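Local coordinates for EAL domain protein (Vibrio cholerae serotype O1, PDB 6IJ2), which degrades cyclic dinucleotides such as c-di-GMP and cGAMP as a phosphodiesterase of the EAL family, and is held here with the linear product pGpG, at residues A56-V59 and I60-N64; L70-Q73 and M74-K78; H189-Q192 and V193-S196; E218-A221 and E222-W225. The protein carries 1 engineered substitution. All coordinates share one frame; numbering follows the deposited sequence.

Interaction 1 (A56-V59 and I60-N64). With nucleotides of chain B.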
loop_
_atom_site.group_PDB
_atom_site.type_symbol
_atom_site.label_atom_id
_atom_site.label_comp_id
_atom_site.label_asym_id
_atom_site.label_seq_id
_atom_site.Cartn_x
_atom_site.Cartn_y
_atom_site.Cartn_z
ATOM N N ALA A 56 -4.463 -19.664 14.558
ATOM C CA ALA A 56 -3.861 -18.433 15.056
ATOM C C ALA A 56 -4.927 -17.404 15.398
ATOM O O ALA A 56 -4.848 -16.734 16.435
ATOM C CB ALA A 56 -2.887 -17.862 14.026
ATOM N N TYR A 57 -5.931 -17.260 14.526
ATOM C CA TYR A 57 -7.003 -16.307 14.781
ATOM C C TYR A 57 -7.708 -16.610 16.092
ATOM O O TYR A 57 -8.060 -15.691 16.839
ATOM C CB TYR A 57 -7.997 -16.319 13.622
ATOM C CG TYR A 57 -9.245 -15.515 13.880
ATOM C CD1 TYR A 57 -9.252 -14.135 13.711
ATOM C CD2 TYR A 57 -10.421 -16.134 14.282
ATOM C CE1 TYR A 57 -10.397 -13.395 13.940
ATOM C CE2 TYR A 57 -11.567 -15.403 14.512
ATOM C CZ TYR A 57 -11.550 -14.034 14.340
ATOM O OH TYR A 57 -12.693 -13.309 14.567
ATOM N N SER A 58 -7.923 -17.895 16.387
ATOM C CA SER A 58 -8.563 -18.269 17.645
ATOM C C SER A 58 -7.770 -17.753 18.838
ATOM O O SER A 58 -8.349 -17.304 19.833
ATOM C CB SER A 58 -8.719 -19.788 17.725
ATOM O OG SER A 58 -9.522 -20.148 18.834
ATOM N N VAL A 59 -6.443 -17.795 18.746
ATOM C CA VAL A 59 -5.592 -17.296 19.819
ATOM C C VAL A 59 -5.559 -15.773 19.817
ATOM O O VAL A 59 -5.817 -15.126 20.836
ATOM C CB VAL A 59 -4.171 -17.887 19.690
ATOM C CG1 VAL A 59 -3.250 -17.323 20.762
ATOM C CG2 VAL A 59 -4.201 -19.413 19.754
ATOM N N ILE A 60 -5.221 -15.180 18.669
ATOM C CA ILE A 60 -4.984 -13.743 18.618
ATOM C C ILE A 60 -6.266 -12.964 18.902
ATOM O O ILE A 60 -6.214 -11.855 19.448
ATOM C CB ILE A 60 -4.352 -13.381 17.261
ATOM C CG1 ILE A 60 -2.903 -13.893 17.209
ATOM C CG2 ILE A 60 -4.425 -11.883 16.998
ATOM C CD1 ILE A 60 -2.297 -13.889 15.821
ATOM N N SER A 61 -7.432 -13.538 18.584
ATOM C CA SER A 61 -8.699 -12.883 18.907
ATOM C C SER A 61 -8.802 -12.566 20.389
ATOM O O SER A 61 -9.485 -11.612 20.777
ATOM C CB SER A 61 -9.876 -13.765 18.487
ATOM O OG SER A 61 -9.781 -14.120 17.119
ATOM N N ARG A 62 -8.112 -13.316 21.221
ATOM C CA ARG A 62 -8.182 -13.093 22.638
ATOM C C ARG A 62 -7.306 -11.992 23.128
ATOM O O ARG A 62 -7.397 -11.602 24.250
ATOM C CB ARG A 62 -7.863 -14.364 23.380
ATOM C CG ARG A 62 -8.603 -15.566 22.844
ATOM C CD ARG A 62 -8.178 -16.867 23.491
ATOM N NE ARG A 62 -8.823 -18.001 22.842
ATOM C CZ ARG A 62 -9.822 -18.694 23.372
ATOM N NH1 ARG A 62 -10.274 -18.393 24.581
ATOM N NH2 ARG A 62 -10.364 -19.697 22.697
ATOM N N VAL A 63 -6.443 -11.491 22.264
ATOM C CA VAL A 63 -5.525 -10.418 22.623
ATOM C C VAL A 63 -6.277 -9.092 22.626
ATOM O O VAL A 63 -6.955 -8.743 21.652
ATOM C CB VAL A 63 -4.335 -10.380 21.652
ATOM C CG1 VAL A 63 -3.337 -9.336 22.078
ATOM C CG2 VAL A 63 -3.671 -11.751 21.572
ATOM N N ASN A 64 -6.163 -8.349 23.726
ATOM C CA ASN A 64 -6.776 -7.028 23.811
ATOM C C ASN A 64 -5.760 -6.013 24.322
ATOM O O ASN A 64 -4.573 -6.332 24.455
ATOM C CB ASN A 64 -8.019 -7.066 24.703
ATOM C CG ASN A 64 -7.746 -7.673 26.068
ATOM O OD1 ASN A 64 -6.646 -7.558 26.605
ATOM N ND2 ASN A 64 -8.756 -8.323 26.638
ATOM P P G B 2 -1.908 -18.386 10.149
ATOM O OP1 G B 2 -0.811 -19.142 10.647
ATOM O OP2 G B 2 -3.242 -18.836 10.377
ATOM O "O5'" G B 2 -1.819 -16.900 10.668
ATOM C "C5'" G B 2 -2.921 -16.006 10.580
ATOM C "C4'" G B 2 -2.479 -14.619 10.954
ATOM O "O4'" G B 2 -1.945 -14.636 12.293
ATOM C "C3'" G B 2 -1.384 -14.016 10.073
ATOM O "O3'" G B 2 -1.639 -12.660 9.761
ATOM C "C2'" G B 2 -0.151 -14.068 10.962
ATOM O "O2'" G B 2 0.812 -13.075 10.733
ATOM C "C1'" G B 2 -0.773 -13.885 12.339
ATOM N N9 G B 2 0.089 -14.447 13.361
ATOM C C8 G B 2 0.473 -15.755 13.491
ATOM N N7 G B 2 1.312 -15.948 14.468
ATOM C C5 G B 2 1.513 -14.686 14.997
ATOM C C6 G B 2 2.323 -14.262 16.074
ATOM O O6 G B 2 3.064 -14.933 16.784
ATOM N N1 G B 2 2.223 -12.898 16.285
ATOM C C2 G B 2 1.452 -12.045 15.543
ATOM N N2 G B 2 1.497 -10.760 15.892
ATOM N N3 G B 2 0.679 -12.429 14.546
ATOM C C4 G B 2 0.758 -13.751 14.328
#
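Ile60 and Ala56 meet one helical turn apart, at the end of helix 56-60. The backbone bonds come first. Ile60 N donates to Ala56 O at 2.7 Å, almost straight. Ser61 N donates to Tyr57 O. Arg62 N reaches only as far back as Val59 O, and Ile60 to Val63 form a type I beta turn that takes the chain out of the helix.

The polar side chains add to this. As modelled, Ser61 OG lies over the centre of one face of the Tyr57 ring. It is also implausibly close to Tyr57 O, so its exact place is doubtful. Arg62 runs back beside the helix with its chain extended from CG to NE. Its NE donates to Ser58 O at 3.1 Å, from above the carbonyl plane, with a bent N-H angle of 136°.

The apolar side chains of Ala56 and Ile60 touch loosely, CB to CD1 at 4.4 Å, and both meet the bound dinucleotide. Ile60 CG1 is anti to the carbonyl carbon (chi1 -71°), and the extended chain brings CD1 to 3.4 Å from C4 of nucleotide G2 of chain B. Ala56 CB lies 3.7 Å from O5' of the same nucleotide. The segment thus forms part of the nucleotide-binding surface.

Val59, Ile60 and Val63 pack on Phe71 of helix 68-85. Ala56, Val59 and Ile60 also rest on Val48 of strand 41-49.

Interaction 2 (L70-Q73 and M74-K78)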
loop_
_atom_site.group_PDB
_atom_site.type_symbol
_atom_site.label_atom_id
_atom_site.label_comp_id
_atom_site.label_asym_id
_atom_site.label_seq_id
_atom_site.Cartn_x
_atom_site.Cartn_y
_atom_site.Cartn_z
ATOM N N LEU A 70 2.218 -8.317 27.033
ATOM C CA LEU A 70 2.551 -9.620 27.602
ATOM C C LEU A 70 2.435 -10.716 26.551
ATOM O O LEU A 70 3.249 -11.646 26.515
ATOM C CB LEU A 70 1.637 -9.916 28.793
ATOM C CG LEU A 70 2.122 -10.769 29.974
ATOM C CD1 LEU A 70 1.060 -10.793 31.068
ATOM C CD2 LEU A 70 2.487 -12.190 29.568
ATOM N N PHE A 71 1.426 -10.618 25.683
ATOM C CA PHE A 71 1.249 -11.615 24.634
ATOM C C PHE A 71 2.405 -11.582 23.640
ATOM O O PHE A 71 2.918 -12.634 23.235
ATOM C CB PHE A 71 -0.093 -11.383 23.929
ATOM C CG PHE A 71 -0.259 -12.192 22.687
ATOM C CD1 PHE A 71 -0.541 -13.545 22.765
ATOM C CD2 PHE A 71 -0.109 -11.610 21.442
ATOM C CE1 PHE A 71 -0.676 -14.302 21.623
ATOM C CE2 PHE A 71 -0.243 -12.361 20.301
ATOM C CZ PHE A 71 -0.528 -13.713 20.394
ATOM N N ASP A 72 2.833 -10.381 23.248
ATOM C CA ASP A 72 3.953 -10.242 22.323
ATOM C C ASP A 72 5.217 -10.879 22.893
ATOM O O ASP A 72 5.879 -11.683 22.227
ATOM C CB ASP A 72 4.182 -8.763 22.018
ATOM C CG ASP A 72 5.182 -8.548 20.915
ATOM O OD1 ASP A 72 4.933 -9.035 19.792
ATOM O OD2 ASP A 72 6.213 -7.890 21.168
ATOM N N GLN A 73 5.562 -10.534 24.133
ATOM C CA GLN A 73 6.748 -11.113 24.757
ATOM C C GLN A 73 6.639 -12.631 24.853
ATOM O O GLN A 73 7.624 -13.344 24.635
ATOM C CB GLN A 73 6.964 -10.491 26.138
ATOM C CG GLN A 73 7.080 -8.979 26.095
ATOM C CD GLN A 73 7.640 -8.385 27.372
ATOM O OE1 GLN A 73 8.624 -7.645 27.342
ATOM N NE2 GLN A 73 7.010 -8.694 28.501
ATOM N N MET A 74 5.444 -13.143 25.164
ATOM C CA MET A 74 5.250 -14.587 25.248
ATOM C C MET A 74 5.467 -15.264 23.899
ATOM O O MET A 74 6.109 -16.320 23.827
ATOM C CB MET A 74 3.853 -14.898 25.786
ATOM C CG MET A 74 3.739 -14.808 27.297
ATOM S SD MET A 74 3.911 -16.413 28.102
ATOM C CE MET A 74 2.269 -17.091 27.855
ATOM N N CYS A 75 4.930 -14.681 22.820
ATOM C CA CYS A 75 5.154 -15.239 21.484
ATOM C C CYS A 75 6.635 -15.363 21.176
ATOM O O CYS A 75 7.072 -16.346 20.565
ATOM C CB CYS A 75 4.498 -14.372 20.410
ATOM S SG CYS A 75 2.745 -14.569 20.229
ATOM N N ARG A 76 7.417 -14.357 21.559
ATOM C CA ARG A 76 8.840 -14.376 21.254
ATOM C C ARG A 76 9.552 -15.481 22.016
ATOM O O ARG A 76 10.365 -16.209 21.442
ATOM C CB ARG A 76 9.451 -13.018 21.573
ATOM C CG ARG A 76 8.906 -11.916 20.667
ATOM C CD ARG A 76 9.479 -10.582 21.040
ATOM N NE ARG A 76 8.907 -9.521 20.230
ATOM C CZ ARG A 76 9.497 -8.352 20.023
ATOM N NH1 ARG A 76 10.685 -8.112 20.564
ATOM N NH2 ARG A 76 8.907 -7.434 19.268
ATOM N N VAL A 77 9.242 -15.634 23.304
ATOM C CA VAL A 77 9.938 -16.612 24.132
ATOM C C VAL A 77 9.566 -18.034 23.726
ATOM O O VAL A 77 10.428 -18.923 23.670
ATOM C CB VAL A 77 9.640 -16.350 25.618
ATOM C CG1 VAL A 77 10.231 -17.454 26.469
ATOM C CG2 VAL A 77 10.195 -14.999 26.040
ATOM N N LYS A 78 8.281 -18.281 23.460
ATOM C CA LYS A 78 7.850 -19.617 23.055
ATOM C C LYS A 78 8.461 -20.014 21.719
ATOM O O LYS A 78 8.862 -21.171 21.530
ATOM C CB LYS A 78 6.327 -19.678 22.970
ATOM C CG LYS A 78 5.617 -19.592 24.304
ATOM C CD LYS A 78 4.115 -19.499 24.092
ATOM C CE LYS A 78 3.364 -19.525 25.414
ATOM N NZ LYS A 78 3.479 -20.835 26.110
HETATM O O HOH W 1 6.352 -10.471 18.368
#
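Helix 68-85 carries this contact as a run of ordinary alpha-helical turns, with side chains paired four residues apart. Phe71 and Cys75 form a sulfur-aromatic contact. Cys75 SG sits over one face of the Phe71 ring, 3.8 Å from its centroid and displaced toward CZ. Phe71 CG is anti to its own N (chi1 170°), which runs the ring along the helix so that one face meets the sulfur.

Asp72 and Arg76 form a salt bridge, OD2 to NE at 3.3 Å. The carboxylate and guanidinium planes are turned 72° apart, so the two groups do not lie flat together. A water bound to Asp72 OD1 at 2.5 Å also makes a weak bond with Arg76 NE. The other guanidinium nitrogens bond to Thr111 and Tyr148, and Phe96 adds a cation-pi contact. These partners pin the buried charge.

On a more open side, Leu70 CD2 lies alongside Met74 CG at 3.7 Å. The backbone bond from Cys75 N to Phe71 O is 2.9 Å.

Cys75 also packs on a guanine base of the bound dinucleotide. Phe71 and Cys75 touch Val48 of strand 41-49, while Val77 packs against helix 109-117.

Interaction 3 (H189-Q192 and V193-S196)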
loop_
_atom_site.group_PDB
_atom_site.type_symbol
_atom_site.label_atom_id
_atom_site.label_comp_id
_atom_site.label_asym_id
_atom_site.label_seq_id
_atom_site.Cartn_x
_atom_site.Cartn_y
_atom_site.Cartn_z
ATOM N N HIS A 189 2.206 -16.884 -13.175
ATOM C CA HIS A 189 2.558 -17.431 -14.485
ATOM C C HIS A 189 1.470 -17.211 -15.527
ATOM O O HIS A 189 1.743 -17.334 -16.730
ATOM C CB HIS A 189 2.831 -18.930 -14.369
ATOM C CG HIS A 189 1.650 -19.724 -13.908
ATOM N ND1 HIS A 189 1.127 -19.609 -12.635
ATOM C CD2 HIS A 189 0.884 -20.639 -14.550
ATOM C CE1 HIS A 189 0.093 -20.422 -12.515
ATOM N NE2 HIS A 189 -0.076 -21.057 -13.663
ATOM N N ALA A 190 0.242 -16.904 -15.103
ATOM C CA ALA A 190 -0.865 -16.737 -16.048
ATOM C C ALA A 190 -1.318 -15.296 -16.214
ATOM O O ALA A 190 -2.147 -15.022 -17.090
ATOM C CB ALA A 190 -2.068 -17.586 -15.609
ATOM N N ASP A 191 -0.785 -14.370 -15.422
ATOM C CA ASP A 191 -1.360 -13.040 -15.221
ATOM C C ASP A 191 -0.325 -11.988 -15.610
ATOM O O ASP A 191 0.563 -11.673 -14.816
ATOM C CB ASP A 191 -1.788 -12.915 -13.756
ATOM C CG ASP A 191 -2.574 -11.660 -13.461
ATOM O OD1 ASP A 191 -2.401 -10.650 -14.167
ATOM O OD2 ASP A 191 -3.358 -11.695 -12.487
ATOM N N GLN A 192 -0.462 -11.403 -16.806
ATOM C CA GLN A 192 0.555 -10.469 -17.288
ATOM C C GLN A 192 0.649 -9.214 -16.426
ATOM O O GLN A 192 1.728 -8.624 -16.316
ATOM C CB GLN A 192 0.275 -10.085 -18.746
ATOM C CG GLN A 192 1.381 -9.254 -19.400
ATOM C CD GLN A 192 1.194 -7.753 -19.210
ATOM O OE1 GLN A 192 0.137 -7.298 -18.769
ATOM N NE2 GLN A 192 2.225 -6.978 -19.543
ATOM N N VAL A 193 -0.456 -8.778 -15.817
ATOM C CA VAL A 193 -0.378 -7.618 -14.931
ATOM C C VAL A 193 0.481 -7.932 -13.712
ATOM O O VAL A 193 1.357 -7.146 -13.327
ATOM C CB VAL A 193 -1.781 -7.152 -14.516
ATOM C CG1 VAL A 193 -1.647 -6.138 -13.370
ATOM C CG2 VAL A 193 -2.530 -6.541 -15.718
ATOM N N ARG A 194 0.244 -9.082 -13.081
ATOM C CA ARG A 194 1.061 -9.454 -11.934
ATOM C C ARG A 194 2.515 -9.684 -12.337
ATOM O O ARG A 194 3.430 -9.369 -11.567
ATOM C CB ARG A 194 0.478 -10.696 -11.245
ATOM C CG ARG A 194 -0.728 -10.389 -10.361
ATOM C CD ARG A 194 -1.335 -11.634 -9.731
ATOM N NE ARG A 194 -2.246 -11.282 -8.638
ATOM C CZ ARG A 194 -3.460 -10.742 -8.800
ATOM N NH1 ARG A 194 -3.948 -10.492 -10.018
ATOM N NH2 ARG A 194 -4.203 -10.446 -7.733
ATOM N N GLN A 195 2.743 -10.195 -13.552
ATOM C CA GLN A 195 4.105 -10.352 -14.056
ATOM C C GLN A 195 4.825 -9.012 -14.144
ATOM O O GLN A 195 5.989 -8.898 -13.750
ATOM C CB GLN A 195 4.076 -11.025 -15.428
ATOM C CG GLN A 195 3.624 -12.480 -15.354
ATOM C CD GLN A 195 3.386 -13.098 -16.709
ATOM O OE1 GLN A 195 3.670 -12.495 -17.740
ATOM N NE2 GLN A 195 2.834 -14.303 -16.712
ATOM N N SER A 196 4.146 -7.982 -14.653
ATOM C CA SER A 196 4.788 -6.677 -14.753
ATOM C C SER A 196 4.998 -6.057 -13.382
ATOM O O SER A 196 6.015 -5.394 -13.153
ATOM C CB SER A 196 3.969 -5.725 -15.638
ATOM O OG SER A 196 4.037 -6.140 -16.995
#
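Asp191 grips Val193 and Arg194 at the start of helix 192-207, where it is the N-cap residue. This is the close-fitting part of the contact. Asp191 OD1 accepts from Arg194 N at 3.3 Å, with an N-H angle of 168°. The donor stands above the carboxylate plane. Val193 N adds a weak bond to the same oxygen. Asp191 OD2 takes Arg194 NH1 at 2.8 Å on its syn side, but out of the carboxylate plane, in a salt bridge. The two flat groups are turned 54° apart. With chi1 at -172° the carboxylate of Asp191 points away from its own N and reaches the N-H groups of Val193 and Arg194. One residue further on, Gln195 N donates to Asp191 O at 2.9 Å. Gln195 NE2 lies 3.2 Å from His189 O at a poor angle and bonds instead to Ile188 O.

The looser side is the exposed side chain of Gln192, bent at chi2. Its NE2 approaches the buried Ser196 OG to 3.2 Å, but the angle is too poor for a hydrogen bond. The firm link here is Ser196 N to Gln192 O, 3.0 Å.

Arg194 serves several partners. Its NE bonds to Gly183 O, and NH2 forms a salt bridge with Asp172 of the second subunit. Asp191 thus does two jobs: OD1 caps helical N-H groups, while OD2 is placed to steady an arginine at the subunit interface. Its negative charge probably also interacts favourably with the helix dipole.

Interaction 4 (E218-A221 and E222-W225). With nucleotides of chain B.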
loop_
_atom_site.group_PDB
_atom_site.type_symbol
_atom_site.label_atom_id
_atom_site.label_comp_id
_atom_site.label_asym_id
_atom_site.label_seq_id
_atom_site.Cartn_x
_atom_site.Cartn_y
_atom_site.Cartn_z
ATOM N N GLU A 218 1.700 -21.767 -4.069
ATOM C CA GLU A 218 0.845 -22.941 -3.982
ATOM C C GLU A 218 1.019 -23.941 -5.117
ATOM O O GLU A 218 0.553 -25.078 -4.984
ATOM C CB GLU A 218 -0.634 -22.521 -3.894
ATOM C CG GLU A 218 -0.955 -21.874 -2.548
ATOM C CD GLU A 218 -2.428 -21.621 -2.314
ATOM O OE1 GLU A 218 -2.778 -21.199 -1.192
ATOM O OE2 GLU A 218 -3.237 -21.844 -3.237
ATOM N N SER A 219 1.717 -23.591 -6.194
ATOM C CA SER A 219 1.836 -24.506 -7.319
ATOM C C SER A 219 3.236 -24.434 -7.906
ATOM O O SER A 219 3.942 -23.433 -7.770
ATOM C CB SER A 219 0.810 -24.192 -8.408
ATOM O OG SER A 219 1.059 -22.911 -8.956
ATOM N N HIS A 220 3.616 -25.514 -8.590
ATOM C CA HIS A 220 4.901 -25.529 -9.279
ATOM C C HIS A 220 4.993 -24.413 -10.311
ATOM O O HIS A 220 6.064 -23.826 -10.507
ATOM C CB HIS A 220 5.136 -26.883 -9.950
ATOM C CG HIS A 220 6.396 -26.929 -10.756
ATOM N ND1 HIS A 220 6.429 -26.632 -12.100
ATOM C CD2 HIS A 220 7.674 -27.199 -10.400
ATOM C CE1 HIS A 220 7.670 -26.736 -12.544
ATOM N NE2 HIS A 220 8.446 -27.079 -11.531
ATOM N N ALA A 221 3.891 -24.123 -11.006
ATOM C CA ALA A 221 3.940 -23.108 -12.056
ATOM C C ALA A 221 4.282 -21.737 -11.487
ATOM O O ALA A 221 5.028 -20.969 -12.111
ATOM C CB ALA A 221 2.606 -23.057 -12.802
ATOM N N GLU A 222 3.721 -21.403 -10.318
ATOM C CA GLU A 222 4.088 -20.165 -9.635
ATOM C C GLU A 222 5.565 -20.173 -9.262
ATOM O O GLU A 222 6.292 -19.210 -9.533
ATOM C CB GLU A 222 3.226 -19.982 -8.380
ATOM C CG GLU A 222 1.773 -19.612 -8.663
ATOM C CD GLU A 222 0.895 -19.793 -7.435
ATOM O OE1 GLU A 222 1.419 -20.273 -6.414
ATOM O OE2 GLU A 222 -0.311 -19.469 -7.491
ATOM N N PHE A 223 6.018 -21.258 -8.627
ATOM C CA PHE A 223 7.415 -21.368 -8.208
ATOM C C PHE A 223 8.352 -21.180 -9.391
ATOM O O PHE A 223 9.341 -20.438 -9.304
ATOM C CB PHE A 223 7.651 -22.729 -7.540
ATOM C CG PHE A 223 9.025 -23.312 -7.784
ATOM C CD1 PHE A 223 10.094 -22.951 -6.985
ATOM C CD2 PHE A 223 9.239 -24.241 -8.793
ATOM C CE1 PHE A 223 11.358 -23.503 -7.192
ATOM C CE2 PHE A 223 10.492 -24.787 -9.004
ATOM C CZ PHE A 223 11.553 -24.412 -8.207
ATOM N N ALA A 224 8.040 -21.826 -10.518
ATOM C CA ALA A 224 8.977 -21.817 -11.638
ATOM C C ALA A 224 9.052 -20.436 -12.274
ATOM O O ALA A 224 10.133 -19.998 -12.702
ATOM C CB ALA A 224 8.575 -22.864 -12.681
ATOM N N TRP A 225 7.916 -19.743 -12.359
ATOM C CA TRP A 225 7.934 -18.383 -12.875
ATOM C C TRP A 225 8.757 -17.484 -11.961
ATOM O O TRP A 225 9.616 -16.721 -12.426
ATOM C CB TRP A 225 6.497 -17.852 -13.043
ATOM C CG TRP A 225 6.500 -16.616 -13.848
ATOM C CD1 TRP A 225 6.298 -16.514 -15.208
ATOM C CD2 TRP A 225 6.773 -15.294 -13.386
ATOM N NE1 TRP A 225 6.445 -15.227 -15.600
ATOM C CE2 TRP A 225 6.727 -14.448 -14.508
ATOM C CE3 TRP A 225 7.052 -14.740 -12.130
ATOM C CZ2 TRP A 225 6.945 -13.072 -14.420
ATOM C CZ3 TRP A 225 7.272 -13.371 -12.043
ATOM C CH2 TRP A 225 7.216 -12.555 -13.181
ATOM O OP3 G B 1 1.781 -12.943 6.004
ATOM P P G B 1 1.086 -13.227 7.231
ATOM O OP1 G B 1 2.003 -13.473 8.302
ATOM O OP2 G B 1 0.148 -12.167 7.394
ATOM O "O5'" G B 1 0.275 -14.527 6.876
ATOM C "C5'" G B 1 0.667 -15.809 7.355
ATOM C "C4'" G B 1 -0.454 -16.799 7.147
ATOM O "O4'" G B 1 -0.377 -17.335 5.812
ATOM C "C3'" G B 1 -0.473 -18.013 8.083
ATOM O "O3'" G B 1 -1.746 -18.262 8.645
ATOM C "C2'" G B 1 -0.118 -19.169 7.159
ATOM O "O2'" G B 1 -0.707 -20.399 7.464
ATOM C "C1'" G B 1 -0.702 -18.689 5.842
ATOM N N9 G B 1 -0.099 -19.332 4.684
ATOM C C8 G B 1 1.207 -19.729 4.546
ATOM N N7 G B 1 1.457 -20.269 3.388
ATOM C C5 G B 1 0.246 -20.216 2.719
ATOM C C6 G B 1 -0.100 -20.649 1.414
ATOM O O6 G B 1 0.608 -21.189 0.576
ATOM N N1 G B 1 -1.440 -20.416 1.137
ATOM C C2 G B 1 -2.326 -19.831 2.000
ATOM N N2 G B 1 -3.566 -19.674 1.544
ATOM N N3 G B 1 -2.013 -19.409 3.211
ATOM C C4 G B 1 -0.719 -19.631 3.502
#
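Ser219 and Glu222 form a capping box at the start of helix 220-229. Ser219 OG accepts a weak bond from Glu222 N at 3.3 Å. In return, Ser219 N makes a weak bond to Glu222 OE1. Ser219 chi1 is 64°, which sets OG between its own N and carbonyl carbon, facing the first turn.

The stronger bond to Glu222 OE1 comes from Glu218 N, at 2.8 Å and 171°. It meets the oxygen nearly along its C-O axis. One carboxylate oxygen therefore holds one N-H firmly and the next weakly. The other, OE2, is satisfied by a salt bridge to Arg186 and a hydrogen bond from Asn187 N.

Further on, Phe223 N donates to Ser219 O at 3.1 Å, and Ala224 N to His220 O. The rings of His220 and Phe223 meet at an oblique angle, centroids 5.5 Å apart.

Glu218 turns its side chain to the bound dinucleotide. Its extended chain lets OE1 accept from N1 of nucleotide G1 of chain B at 2.8 Å and from N2 at 3.2 Å. These are N-H groups of the Watson-Crick edge, so OE1 meets both donors, consistent with recognition of guanine. Arg186 also makes a long, weak ion pair with Glu218 OE1.

The chemistry links recognition to the helix cap. Glu222 holds the backbone N of Glu218, and so probably fixes the position from which Glu218 grips guanine.

Interactions 1 and 2 touch through the Phe71 ring; they join two successive helices beside strand 41-49. Interactions 3 and 4 meet where His189 packs on Ala221 and Gln195 on Trp225, joining helix 192-207 and the loop before it to helix 220-229. The centres of 2 and 3 lie about 39 Å apart, on opposite sides of the chain's centre. Interactions 1, 2 and 4 are partly buried and reach the dinucleotide, 1 and 2 by packing and 4 by hydrogen bonds. Interaction 3 lies at the surface and faces the second subunit. Side-chain N-caps mark 3 and 4, whereas 1 ends a helix and 2 lies within one.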